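Local coordinates for protein ancestral D-type dye decolorizing peroxidase (Geotrichum candidum, PDB 7ANV) that probably uses peroxide at a bound haem to oxidise dyes and other bulky substrates, as dye-decolorizing peroxidases do, at residues A[116-121]-A[434-439]; A[338-343]-A[444-449]; A[414-419]-A[428-433]. One frame throughout, in Å; residues are numbered along the deposited sequence.

Contact 1: A[116-121]-A[434-439]. With HEM (protoporphyrin IX containing Fe), chain B.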
loop_
_atom_site.group_PDB
_atom_site.type_symbol
_atom_site.label_atom_id
_atom_site.label_comp_id
_atom_site.label_asym_id
_atom_site.label_seq_id
_atom_site.Cartn_x
_atom_site.Cartn_y
_atom_site.Cartn_z
ATOM N N GLY A 116 -7.085 9.365 10.768
ATOM C CA GLY A 116 -8.537 9.578 10.558
ATOM C C GLY A 116 -9.354 8.308 10.726
ATOM O O GLY A 116 -10.569 8.312 10.383
ATOM N N ASP A 117 -8.784 7.274 11.322
ATOM C CA ASP A 117 -9.506 5.983 11.461
ATOM C C ASP A 117 -10.745 6.202 12.318
ATOM O O ASP A 117 -10.742 6.990 13.271
ATOM C CB ASP A 117 -8.649 4.869 12.076
ATOM C CG ASP A 117 -7.519 4.390 11.193
ATOM O OD1 ASP A 117 -7.328 4.970 10.087
ATOM O OD2 ASP A 117 -6.790 3.489 11.632
ATOM N N PRO A 118 -11.843 5.512 11.986
ATOM C CA PRO A 118 -13.038 5.573 12.811
ATOM C C PRO A 118 -12.695 5.130 14.241
ATOM O O PRO A 118 -11.878 4.214 14.459
ATOM C CB PRO A 118 -14.054 4.638 12.132
ATOM C CG PRO A 118 -13.502 4.358 10.772
ATOM C CD PRO A 118 -11.996 4.605 10.837
ATOM N N GLY A 119 -13.291 5.809 15.213
ATOM C CA GLY A 119 -13.137 5.447 16.628
ATOM C C GLY A 119 -14.490 5.502 17.312
ATOM O O GLY A 119 -15.453 6.035 16.700
ATOM N N THR A 120 -14.572 4.917 18.501
ATOM C CA THR A 120 -15.595 5.244 19.531
ATOM C C THR A 120 -14.904 6.121 20.586
ATOM O O THR A 120 -15.494 6.349 21.657
ATOM C CB THR A 120 -16.224 3.940 20.025
ATOM O OG1 THR A 120 -15.188 2.965 19.920
ATOM C CG2 THR A 120 -17.427 3.512 19.210
ATOM N N GLY A 121 -13.708 6.635 20.254
ATOM C CA GLY A 121 -12.877 7.489 21.124
ATOM C C GLY A 121 -13.699 8.456 21.964
ATOM O O GLY A 121 -14.472 9.219 21.356
ATOM N N ILE A 434 -9.598 6.338 0.123
ATOM C CA ILE A 434 -8.911 6.210 1.430
ATOM C C ILE A 434 -9.046 7.474 2.282
ATOM O O ILE A 434 -8.602 7.423 3.432
ATOM C CB ILE A 434 -7.438 5.835 1.231
ATOM C CG1 ILE A 434 -6.666 6.900 0.474
ATOM C CG2 ILE A 434 -7.321 4.438 0.600
ATOM C CD1 ILE A 434 -5.153 6.813 0.665
ATOM N N GLY A 435 -9.600 8.571 1.755
ATOM C CA GLY A 435 -9.620 9.854 2.481
ATOM C C GLY A 435 -10.482 9.758 3.719
ATOM O O GLY A 435 -11.605 9.233 3.606
ATOM N N GLN A 436 -9.990 10.272 4.843
ATOM C CA GLN A 436 -10.724 10.238 6.146
ATOM C C GLN A 436 -10.766 11.631 6.750
ATOM O O GLN A 436 -9.684 12.285 6.778
ATOM C CB GLN A 436 -10.049 9.241 7.085
ATOM C CG GLN A 436 -10.080 7.843 6.528
ATOM C CD GLN A 436 -9.676 6.772 7.504
ATOM O OE1 GLN A 436 -10.447 5.839 7.735
ATOM N NE2 GLN A 436 -8.502 6.912 8.110
ATOM N N ALA A 437 -11.950 12.034 7.233
ATOM C CA ALA A 437 -12.213 13.376 7.816
ATOM C C ALA A 437 -11.825 13.398 9.294
ATOM O O ALA A 437 -11.588 12.326 9.883
ATOM C CB ALA A 437 -13.641 13.787 7.586
ATOM N N ALA A 438 -11.657 14.612 9.826
ATOM C CA ALA A 438 -10.996 14.896 11.124
ATOM C C ALA A 438 -11.850 14.383 12.291
ATOM O O ALA A 438 -11.262 13.844 13.247
ATOM C CB ALA A 438 -10.727 16.376 11.255
ATOM N N ASN A 439 -13.174 14.552 12.237
ATOM C CA ASN A 439 -14.076 14.079 13.326
ATOM C C ASN A 439 -14.812 12.816 12.874
ATOM O O ASN A 439 -14.892 12.570 11.659
ATOM C CB ASN A 439 -14.999 15.196 13.816
ATOM C CG ASN A 439 -14.259 16.170 14.714
ATOM O OD1 ASN A 439 -13.131 15.894 15.128
ATOM N ND2 ASN A 439 -14.863 17.307 15.018
HETATM C CHA HEM B . -2.412 3.371 -6.679
HETATM C CHB HEM B . -6.428 1.205 -5.048
HETATM C CHC HEM B . -5.053 2.214 -0.450
HETATM C CHD HEM B . -1.275 4.707 -2.183
HETATM C C1A HEM B . -3.612 2.686 -6.615
HETATM C C2A HEM B . -4.315 2.183 -7.737
HETATM C C3A HEM B . -5.453 1.589 -7.289
HETATM C C4A HEM B . -5.445 1.696 -5.871
HETATM C CMA HEM B . -6.516 0.888 -8.120
HETATM C CAA HEM B . -3.926 2.345 -9.202
HETATM C CBA HEM B . -2.844 1.401 -9.698
HETATM C CGA HEM B . -1.492 2.037 -9.849
HETATM O O1A HEM B . -1.284 3.193 -10.260
HETATM O O2A HEM B . -0.549 1.364 -9.582
HETATM C C1B HEM B . -6.384 1.299 -3.644
HETATM C C2B HEM B . -7.364 0.714 -2.780
HETATM C C3B HEM B . -6.989 0.965 -1.493
HETATM C C4B HEM B . -5.720 1.740 -1.580
HETATM C CMB HEM B . -8.595 -0.040 -3.202
HETATM C CAB HEM B . -7.601 0.557 -0.206
HETATM C CBB HEM B . -8.435 -0.499 -0.040
HETATM C C1C HEM B . -3.903 3.016 -0.512
HETATM C C2C HEM B . -3.247 3.612 0.577
HETATM C C3C HEM B . -2.194 4.345 0.059
HETATM C C4C HEM B . -2.213 4.172 -1.351
HETATM C CMC HEM B . -3.648 3.460 2.037
HETATM C CAC HEM B . -1.193 5.185 0.720
HETATM C CBC HEM B . -1.393 5.738 1.908
HETATM C C1D HEM B . -1.275 4.470 -3.558
HETATM C C2D HEM B . -0.179 4.991 -4.393
HETATM C C3D HEM B . -0.517 4.627 -5.648
HETATM C C4D HEM B . -1.800 3.895 -5.561
HETATM C CMD HEM B . 1.077 5.766 -4.006
HETATM C CAD HEM B . 0.277 4.908 -6.906
HETATM C CBD HEM B . 0.013 6.310 -7.482
HETATM C CGD HEM B . 0.915 6.608 -8.643
HETATM O O1D HEM B . 0.361 7.095 -9.661
HETATM O O2D HEM B . 2.158 6.428 -8.582
HETATM N NA HEM B . -4.314 2.373 -5.458
HETATM N NB HEM B . -5.432 1.873 -2.892
HETATM N NC HEM B . -3.298 3.399 -1.689
HETATM N ND HEM B . -2.246 3.857 -4.276
HETATM FE FE HEM B . -3.816 2.941 -3.634
#
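The Schellman motif that ends helix 108-115 at Gly-116 is met by Gln-436, from the loop that carries Ile-434 into the haem pocket. CG of Gln-436 is anti to its own carbonyl carbon (chi1 -62°), and the extended chain beyond it runs alongside the Gly-116 carbonyl, with Gln-436 CB 3.5 Å from Gly-116 O. At its tip Gln-436 NE2 donates to Asp-117 OD1 over 3.0 Å. The bond is nearly straight at 171°, lies in the amide plane and uses the anti lone pair of the carboxylate, although the two flat groups are turned 66° apart. The same NE2 also bonds to Leu-115 O, so one amide group bonds both the last helical residue and the residue after the glycine that ends the helix. Pro-118 CD rests 3.7 Å from Gln-436 OE1. Gly-116 suits its place twice over: its phi is positive, and a beta carbon there would clash with CB of Gln-436. On the haem side, Ile-434 sets CG2 3.3 Å from CHC of the porphyrin, while its CD1 touches C2C at 3.7 Å. A leucine in place of Gln-436 would probably leave Leu-115 O and Asp-117 OD1 each with one donor fewer, and weaken the tie between the loop and the helix end. Asp-117 is further held by a salt bridge from OD1 to Arg-252 and a hydrogen bond from OD2 to Trp-131. With one arginine and two neutral N-H donors around it, the buried carboxylate is likely to stay ionised, and the glutamine adds a directed bond without a competing charge.

Contact 2: A[338-343]-A[444-449]. With HEM (protoporphyrin IX containing Fe), chain B.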
loop_
_atom_site.group_PDB
_atom_site.type_symbol
_atom_site.label_atom_id
_atom_site.label_comp_id
_atom_site.label_asym_id
_atom_site.label_seq_id
_atom_site.Cartn_x
_atom_site.Cartn_y
_atom_site.Cartn_z
ATOM N N PRO A 338 -9.831 14.406 -11.894
ATOM C CA PRO A 338 -10.098 15.221 -10.710
ATOM C C PRO A 338 -8.840 15.303 -9.834
ATOM O O PRO A 338 -8.087 14.339 -9.740
ATOM C CB PRO A 338 -11.233 14.483 -10.013
ATOM C CG PRO A 338 -11.868 13.697 -11.136
ATOM C CD PRO A 338 -10.737 13.255 -12.027
ATOM N N PHE A 339 -8.633 16.422 -9.150
ATOM C CA PHE A 339 -7.524 16.542 -8.168
ATOM C C PHE A 339 -7.594 15.417 -7.137
ATOM O O PHE A 339 -6.557 14.840 -6.736
ATOM C CB PHE A 339 -7.559 17.871 -7.421
ATOM C CG PHE A 339 -7.086 19.051 -8.222
ATOM C CD1 PHE A 339 -5.761 19.121 -8.650
ATOM C CD2 PHE A 339 -7.955 20.061 -8.587
ATOM C CE1 PHE A 339 -5.314 20.220 -9.360
ATOM C CE2 PHE A 339 -7.499 21.150 -9.317
ATOM C CZ PHE A 339 -6.197 21.203 -9.721
ATOM N N ALA A 340 -8.801 15.095 -6.672
ATOM C CA ALA A 340 -8.980 14.188 -5.532
ATOM C C ALA A 340 -9.017 12.724 -6.003
ATOM O O ALA A 340 -9.232 11.856 -5.139
ATOM C CB ALA A 340 -10.196 14.591 -4.732
ATOM N N ALA A 341 -8.863 12.435 -7.304
ATOM C CA ALA A 341 -8.782 11.020 -7.741
ATOM C C ALA A 341 -7.645 10.369 -6.949
ATOM O O ALA A 341 -6.594 11.014 -6.755
ATOM C CB ALA A 341 -8.574 10.911 -9.247
ATOM N N HIS A 342 -7.823 9.110 -6.534
ATOM C CA HIS A 342 -6.874 8.394 -5.644
ATOM C C HIS A 342 -5.425 8.563 -6.116
ATOM O O HIS A 342 -4.594 8.997 -5.302
ATOM C CB HIS A 342 -7.269 6.933 -5.482
ATOM C CG HIS A 342 -6.326 6.137 -4.638
ATOM N ND1 HIS A 342 -6.074 6.433 -3.315
ATOM C CD2 HIS A 342 -5.648 4.995 -4.915
ATOM C CE1 HIS A 342 -5.248 5.514 -2.834
ATOM N NE2 HIS A 342 -4.930 4.632 -3.818
ATOM N N ILE A 343 -5.107 8.237 -7.373
ATOM C CA ILE A 343 -3.679 8.287 -7.810
ATOM C C ILE A 343 -3.151 9.704 -7.834
ATOM O O ILE A 343 -1.931 9.859 -7.611
ATOM C CB ILE A 343 -3.438 7.577 -9.148
ATOM C CG1 ILE A 343 -4.031 8.319 -10.343
ATOM C CG2 ILE A 343 -3.938 6.149 -9.038
ATOM C CD1 ILE A 343 -3.566 7.741 -11.644
ATOM N N ARG A 444 -17.717 13.870 3.923
ATOM C CA ARG A 444 -16.649 13.996 2.907
ATOM C C ARG A 444 -17.327 14.431 1.615
ATOM O O ARG A 444 -18.410 13.937 1.306
ATOM C CB ARG A 444 -15.854 12.688 2.745
ATOM C CG ARG A 444 -15.107 12.205 3.980
ATOM C CD ARG A 444 -14.412 10.866 3.715
ATOM N NE ARG A 444 -15.218 9.798 3.065
ATOM C CZ ARG A 444 -14.796 8.953 2.120
ATOM N NH1 ARG A 444 -13.556 8.942 1.695
ATOM N NH2 ARG A 444 -15.611 8.032 1.608
ATOM N N THR A 445 -16.707 15.350 0.910
ATOM C CA THR A 445 -17.163 15.797 -0.417
ATOM C C THR A 445 -16.004 15.628 -1.390
ATOM O O THR A 445 -14.826 15.546 -0.971
ATOM C CB THR A 445 -17.643 17.257 -0.386
ATOM O OG1 THR A 445 -16.495 18.068 -0.132
ATOM C CG2 THR A 445 -18.704 17.483 0.670
ATOM N N MET A 446 -16.327 15.639 -2.664
ATOM C CA MET A 446 -15.291 15.626 -3.722
ATOM C C MET A 446 -15.801 16.463 -4.876
ATOM O O MET A 446 -16.927 16.224 -5.284
ATOM C CB MET A 446 -14.991 14.183 -4.140
ATOM C CG MET A 446 -14.028 14.079 -5.242
ATOM S SD MET A 446 -13.979 12.317 -5.784
ATOM C CE MET A 446 -12.642 12.478 -6.958
ATOM N N SER A 447 -14.992 17.403 -5.343
ATOM C CA SER A 447 -15.305 18.238 -6.511
ATOM C C SER A 447 -14.688 17.594 -7.749
ATOM O O SER A 447 -13.922 16.666 -7.618
ATOM C CB SER A 447 -14.882 19.674 -6.314
ATOM O OG SER A 447 -13.490 19.879 -6.582
ATOM N N GLY A 448 -15.039 18.124 -8.907
ATOM C CA GLY A 448 -14.333 17.851 -10.155
ATOM C C GLY A 448 -14.753 16.587 -10.847
ATOM O O GLY A 448 -14.186 16.355 -11.885
ATOM N N THR A 449 -15.683 15.769 -10.319
ATOM C CA THR A 449 -15.969 14.463 -10.955
ATOM C C THR A 449 -16.738 14.674 -12.257
ATOM O O THR A 449 -16.590 13.830 -13.140
ATOM C CB THR A 449 -16.687 13.495 -10.009
ATOM O OG1 THR A 449 -17.950 14.045 -9.660
ATOM C CG2 THR A 449 -15.864 13.244 -8.783
HETATM C CHA HEM B . -2.412 3.371 -6.679
HETATM C CHB HEM B . -6.428 1.205 -5.048
HETATM C CHC HEM B . -5.053 2.214 -0.450
HETATM C CHD HEM B . -1.275 4.707 -2.183
HETATM C C1A HEM B . -3.612 2.686 -6.615
HETATM C C2A HEM B . -4.315 2.183 -7.737
HETATM C C3A HEM B . -5.453 1.589 -7.289
HETATM C C4A HEM B . -5.445 1.696 -5.871
HETATM C CMA HEM B . -6.516 0.888 -8.120
HETATM C CAA HEM B . -3.926 2.345 -9.202
HETATM C CBA HEM B . -2.844 1.401 -9.698
HETATM C CGA HEM B . -1.492 2.037 -9.849
HETATM O O1A HEM B . -1.284 3.193 -10.260
HETATM O O2A HEM B . -0.549 1.364 -9.582
HETATM C C1B HEM B . -6.384 1.299 -3.644
HETATM C C2B HEM B . -7.364 0.714 -2.780
HETATM C C3B HEM B . -6.989 0.965 -1.493
HETATM C C4B HEM B . -5.720 1.740 -1.580
HETATM C CMB HEM B . -8.595 -0.040 -3.202
HETATM C CAB HEM B . -7.601 0.557 -0.206
HETATM C CBB HEM B . -8.435 -0.499 -0.040
HETATM C C1C HEM B . -3.903 3.016 -0.512
HETATM C C2C HEM B . -3.247 3.612 0.577
HETATM C C3C HEM B . -2.194 4.345 0.059
HETATM C C4C HEM B . -2.213 4.172 -1.351
HETATM C CMC HEM B . -3.648 3.460 2.037
HETATM C CAC HEM B . -1.193 5.185 0.720
HETATM C CBC HEM B . -1.393 5.738 1.908
HETATM C C1D HEM B . -1.275 4.470 -3.558
HETATM C C2D HEM B . -0.179 4.991 -4.393
HETATM C C3D HEM B . -0.517 4.627 -5.648
HETATM C C4D HEM B . -1.800 3.895 -5.561
HETATM C CMD HEM B . 1.077 5.766 -4.006
HETATM C CAD HEM B . 0.277 4.908 -6.906
HETATM C CBD HEM B . 0.013 6.310 -7.482
HETATM C CGD HEM B . 0.915 6.608 -8.643
HETATM O O1D HEM B . 0.361 7.095 -9.661
HETATM O O2D HEM B . 2.158 6.428 -8.582
HETATM N NA HEM B . -4.314 2.373 -5.458
HETATM N NB HEM B . -5.432 1.873 -2.892
HETATM N NC HEM B . -3.298 3.399 -1.689
HETATM N ND HEM B . -2.246 3.857 -4.276
HETATM FE FE HEM B . -3.816 2.941 -3.634
HETATM O O HOH W 1 -11.026 16.969 -6.905
#
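The flat imidazole of His-342 turns its edge to the porphyrin, with haem NA in the ring plane and haem ND met obliquely. His-342 CG is anti to the backbone N (chi1 178°), which carries the ring away from 444-449 and onto the metal, where His-342 NE2 binds the iron at 2.0 Å. At another corner of the ring ND1 is hydrogen-bonded to Asp-431, while CE1 is touched by the methyl CD1 of Ile-434. This is the proximal histidine arrangement of haem peroxidases, and an acidic partner on ND1 would probably make the imidazole a more electron-rich ligand. The ligand follows a type I beta turn, Pro-338 to Ala-341, with Ala-341 as N-cap of helix 342-346. Against that turn Met-446 sends a fully extended, unbranched side chain, on which Pro-338 and Ala-340 pack. Its terminal CE lies 3.9 Å from Pro-338 CB and 3.8 Å from Ala-341 N, and partway along the chain Met-446 CG meets Ala-340 CB at 3.9 Å. A small alanine suits the place where the long methionine slides past. The far end of the proline ring comes next, Pro-338 CG standing 3.6 Å from Gly-448 O, an oxygen that also accepts from Arg-289. Gly-448 takes a positive phi, which glycine adopts readily. Ala-340 N donates to a water at 2.9 Å, and that water sits 3.0 Å from Ser-447 O.

Contact 3: A[414-419]-A[428-433]. With HEM (protoporphyrin IX containing Fe), chain B.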
loop_
_atom_site.group_PDB
_atom_site.type_symbol
_atom_site.label_atom_id
_atom_site.label_comp_id
_atom_site.label_asym_id
_atom_site.label_seq_id
_atom_site.Cartn_x
_atom_site.Cartn_y
_atom_site.Cartn_z
ATOM N N ASN A 414 -6.265 13.021 3.039
ATOM C CA ASN A 414 -7.188 13.578 4.063
ATOM C C ASN A 414 -7.348 15.102 3.987
ATOM O O ASN A 414 -7.976 15.665 4.894
ATOM C CB ASN A 414 -6.722 13.203 5.476
ATOM C CG ASN A 414 -6.747 11.706 5.738
ATOM O OD1 ASN A 414 -7.283 10.922 4.947
ATOM N ND2 ASN A 414 -6.219 11.317 6.888
ATOM N N ASN A 415 -6.729 15.758 3.007
ATOM C CA ASN A 415 -6.682 17.222 2.969
ATOM C C ASN A 415 -7.558 17.699 1.829
ATOM O O ASN A 415 -7.175 17.549 0.663
ATOM C CB ASN A 415 -5.244 17.680 2.832
ATOM C CG ASN A 415 -5.155 19.178 2.868
ATOM O OD1 ASN A 415 -6.165 19.864 2.836
ATOM N ND2 ASN A 415 -3.925 19.672 2.878
ATOM N N PRO A 416 -8.751 18.258 2.116
ATOM C CA PRO A 416 -9.681 18.659 1.050
ATOM C C PRO A 416 -9.197 19.860 0.223
ATOM O O PRO A 416 -9.841 20.184 -0.799
ATOM C CB PRO A 416 -10.975 18.974 1.790
ATOM C CG PRO A 416 -10.527 19.335 3.165
ATOM C CD PRO A 416 -9.290 18.522 3.458
ATOM N N ASN A 417 -8.123 20.510 0.653
ATOM C CA ASN A 417 -7.631 21.732 -0.035
ATOM C C ASN A 417 -6.254 21.527 -0.631
ATOM O O ASN A 417 -5.719 22.481 -1.237
ATOM C CB ASN A 417 -7.692 22.939 0.889
ATOM C CG ASN A 417 -9.141 23.316 1.094
ATOM O OD1 ASN A 417 -9.816 23.618 0.108
ATOM N ND2 ASN A 417 -9.631 23.205 2.299
ATOM N N PHE A 418 -5.745 20.303 -0.620
ATOM C CA PHE A 418 -4.559 19.932 -1.420
ATOM C C PHE A 418 -4.981 19.796 -2.881
ATOM O O PHE A 418 -6.117 19.430 -3.133
ATOM C CB PHE A 418 -4.006 18.628 -0.850
ATOM C CG PHE A 418 -2.787 18.175 -1.583
ATOM C CD1 PHE A 418 -1.583 18.821 -1.394
ATOM C CD2 PHE A 418 -2.862 17.122 -2.477
ATOM C CE1 PHE A 418 -0.446 18.429 -2.082
ATOM C CE2 PHE A 418 -1.727 16.736 -3.174
ATOM C CZ PHE A 418 -0.527 17.399 -2.980
ATOM N N PRO A 419 -4.167 20.092 -3.914
ATOM C CA PRO A 419 -2.845 20.726 -3.812
ATOM C C PRO A 419 -2.879 22.244 -3.971
ATOM O O PRO A 419 -3.794 22.816 -4.583
ATOM C CB PRO A 419 -2.132 20.117 -5.032
ATOM C CG PRO A 419 -3.223 20.021 -6.072
ATOM C CD PRO A 419 -4.512 19.814 -5.320
ATOM N N PRO A 428 -10.878 20.668 -3.908
ATOM C CA PRO A 428 -10.869 19.288 -4.413
ATOM C C PRO A 428 -11.663 18.278 -3.585
ATOM O O PRO A 428 -12.383 17.461 -4.156
ATOM C CB PRO A 428 -9.383 18.936 -4.365
ATOM C CG PRO A 428 -8.703 20.246 -4.630
ATOM C CD PRO A 428 -9.513 21.216 -3.792
ATOM N N GLY A 429 -11.563 18.376 -2.261
ATOM C CA GLY A 429 -12.209 17.402 -1.379
ATOM C C GLY A 429 -11.292 16.224 -1.076
ATOM O O GLY A 429 -10.069 16.295 -1.248
ATOM N N PHE A 430 -11.884 15.150 -0.603
ATOM C CA PHE A 430 -11.163 13.974 -0.056
ATOM C C PHE A 430 -10.906 12.969 -1.160
ATOM O O PHE A 430 -11.731 12.764 -2.058
ATOM C CB PHE A 430 -12.004 13.330 1.043
ATOM C CG PHE A 430 -12.041 14.150 2.302
ATOM C CD1 PHE A 430 -12.916 15.211 2.463
ATOM C CD2 PHE A 430 -11.170 13.848 3.335
ATOM C CE1 PHE A 430 -12.944 15.942 3.649
ATOM C CE2 PHE A 430 -11.169 14.615 4.492
ATOM C CZ PHE A 430 -12.023 15.673 4.634
ATOM N N ASP A 431 -9.831 12.222 -0.993
ATOM C CA ASP A 431 -9.601 10.957 -1.729
ATOM C C ASP A 431 -10.825 10.083 -1.462
ATOM O O ASP A 431 -11.137 9.788 -0.296
ATOM C CB ASP A 431 -8.321 10.297 -1.228
ATOM C CG ASP A 431 -7.941 9.025 -1.943
ATOM O OD1 ASP A 431 -8.833 8.153 -2.108
ATOM O OD2 ASP A 431 -6.745 8.912 -2.270
ATOM N N PRO A 432 -11.611 9.738 -2.499
ATOM C CA PRO A 432 -12.852 9.004 -2.262
ATOM C C PRO A 432 -12.643 7.533 -1.873
ATOM O O PRO A 432 -13.578 6.902 -1.318
ATOM C CB PRO A 432 -13.537 9.080 -3.628
ATOM C CG PRO A 432 -12.417 9.141 -4.593
ATOM C CD PRO A 432 -11.349 9.993 -3.930
ATOM N N ILE A 433 -11.417 7.021 -2.072
ATOM C CA ILE A 433 -11.059 5.624 -1.741
ATOM C C ILE A 433 -10.587 5.535 -0.288
ATOM O O ILE A 433 -11.163 4.719 0.419
ATOM C CB ILE A 433 -10.051 5.042 -2.733
ATOM C CG1 ILE A 433 -10.489 5.277 -4.189
ATOM C CG2 ILE A 433 -9.761 3.586 -2.443
ATOM C CD1 ILE A 433 -11.819 4.641 -4.564
HETATM C CHA HEM B . -2.412 3.371 -6.679
HETATM C CHB HEM B . -6.428 1.205 -5.048
HETATM C CHC HEM B . -5.053 2.214 -0.450
HETATM C CHD HEM B . -1.275 4.707 -2.183
HETATM C C1A HEM B . -3.612 2.686 -6.615
HETATM C C2A HEM B . -4.315 2.183 -7.737
HETATM C C3A HEM B . -5.453 1.589 -7.289
HETATM C C4A HEM B . -5.445 1.696 -5.871
HETATM C CMA HEM B . -6.516 0.888 -8.120
HETATM C CAA HEM B . -3.926 2.345 -9.202
HETATM C CBA HEM B . -2.844 1.401 -9.698
HETATM C CGA HEM B . -1.492 2.037 -9.849
HETATM O O1A HEM B . -1.284 3.193 -10.260
HETATM O O2A HEM B . -0.549 1.364 -9.582
HETATM C C1B HEM B . -6.384 1.299 -3.644
HETATM C C2B HEM B . -7.364 0.714 -2.780
HETATM C C3B HEM B . -6.989 0.965 -1.493
HETATM C C4B HEM B . -5.720 1.740 -1.580
HETATM C CMB HEM B . -8.595 -0.040 -3.202
HETATM C CAB HEM B . -7.601 0.557 -0.206
HETATM C CBB HEM B . -8.435 -0.499 -0.040
HETATM C C1C HEM B . -3.903 3.016 -0.512
HETATM C C2C HEM B . -3.247 3.612 0.577
HETATM C C3C HEM B . -2.194 4.345 0.059
HETATM C C4C HEM B . -2.213 4.172 -1.351
HETATM C CMC HEM B . -3.648 3.460 2.037
HETATM C CAC HEM B . -1.193 5.185 0.720
HETATM C CBC HEM B . -1.393 5.738 1.908
HETATM C C1D HEM B . -1.275 4.470 -3.558
HETATM C C2D HEM B . -0.179 4.991 -4.393
HETATM C C3D HEM B . -0.517 4.627 -5.648
HETATM C C4D HEM B . -1.800 3.895 -5.561
HETATM C CMD HEM B . 1.077 5.766 -4.006
HETATM C CAD HEM B . 0.277 4.908 -6.906
HETATM C CBD HEM B . 0.013 6.310 -7.482
HETATM C CGD HEM B . 0.915 6.608 -8.643
HETATM O O1D HEM B . 0.361 7.095 -9.661
HETATM O O2D HEM B . 2.158 6.428 -8.582
HETATM N NA HEM B . -4.314 2.373 -5.458
HETATM N NB HEM B . -5.432 1.873 -2.892
HETATM N NC HEM B . -3.298 3.399 -1.689
HETATM N ND HEM B . -2.246 3.857 -4.276
HETATM FE FE HEM B . -3.816 2.941 -3.634
#
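Pro-416, second residue of a type I beta turn running from Asn-415 to Phe-418, meets Gly-429 backbone to backbone and Phe-430 through its ring. Gly-429 N donates to Pro-416 O over 2.9 Å at 164°, tilted only 19° from the carbonyl plane. A CA-H...O contact, Pro-416 CA to Gly-429 O at 3.3 Å, returns in the other sense, and the same Gly-429 O accepts from Lys-345. At the backbone angles of Gly-429 a beta carbon would jam against the preceding carbonyl oxygen, so the position calls for glycine. The proline ring lies beside the aromatic one, with Pro-416 CD over one face of Phe-430 and Pro-416 CB 4.1 Å from Phe-430 CE1; farther round, Asn-414 O approaches Phe-430 CE2 obliquely to 3.4 Å. Just before Gly-429, Pro-428 lies against the carbonyls of the turn, its CG 3.1 Å from Phe-418 O. Pro-428 has no N-H to offer, so it leaves Pro-416 O to the glycine.

The second shell fixes the turn. Asn-415 OD1 accepts from Asn-417 N in an Asx turn at 3.0 Å, the donor standing above the amide plane, and Asn-415 ND2 reaches back to Ser-411 O. A cis peptide precedes Pro-419, whose CB sits over the centre of one face of the Phe-418 ring; Phe-418 also stacks with Trp-412. Along 428-433 Asp-431 OD1 closes a second Asx turn, accepting from Ile-433 N at 2.8 Å and also from Ile-434 N, while OD2 accepts from His-342 ND1. Beyond it Ile-433 CG2 touches haem C2B at 3.8 Å.

Overall arrangement
Contact 2 is buried throughout, whereas contacts 1 and 3 are only partly buried, contact 3 with one exposed residue. All three send a residue to the same haem. Contacts 1 and 3 draw on the long loop between helix 405-413 and strand 445-446, and contact 2 uses that strand; contact 1 alone reaches the N-terminal barrel domain. Their chemistry differs accordingly: a polar network at a helix end in contact 1, apolar packing beside iron ligation in contact 2, and backbone bonding with proline and aromatic surfaces in contact 3. Contact 3 lies between the others, with Asn-414 OD1 accepting from Gln-436 N, and Pro-428 O from Ser-447 N.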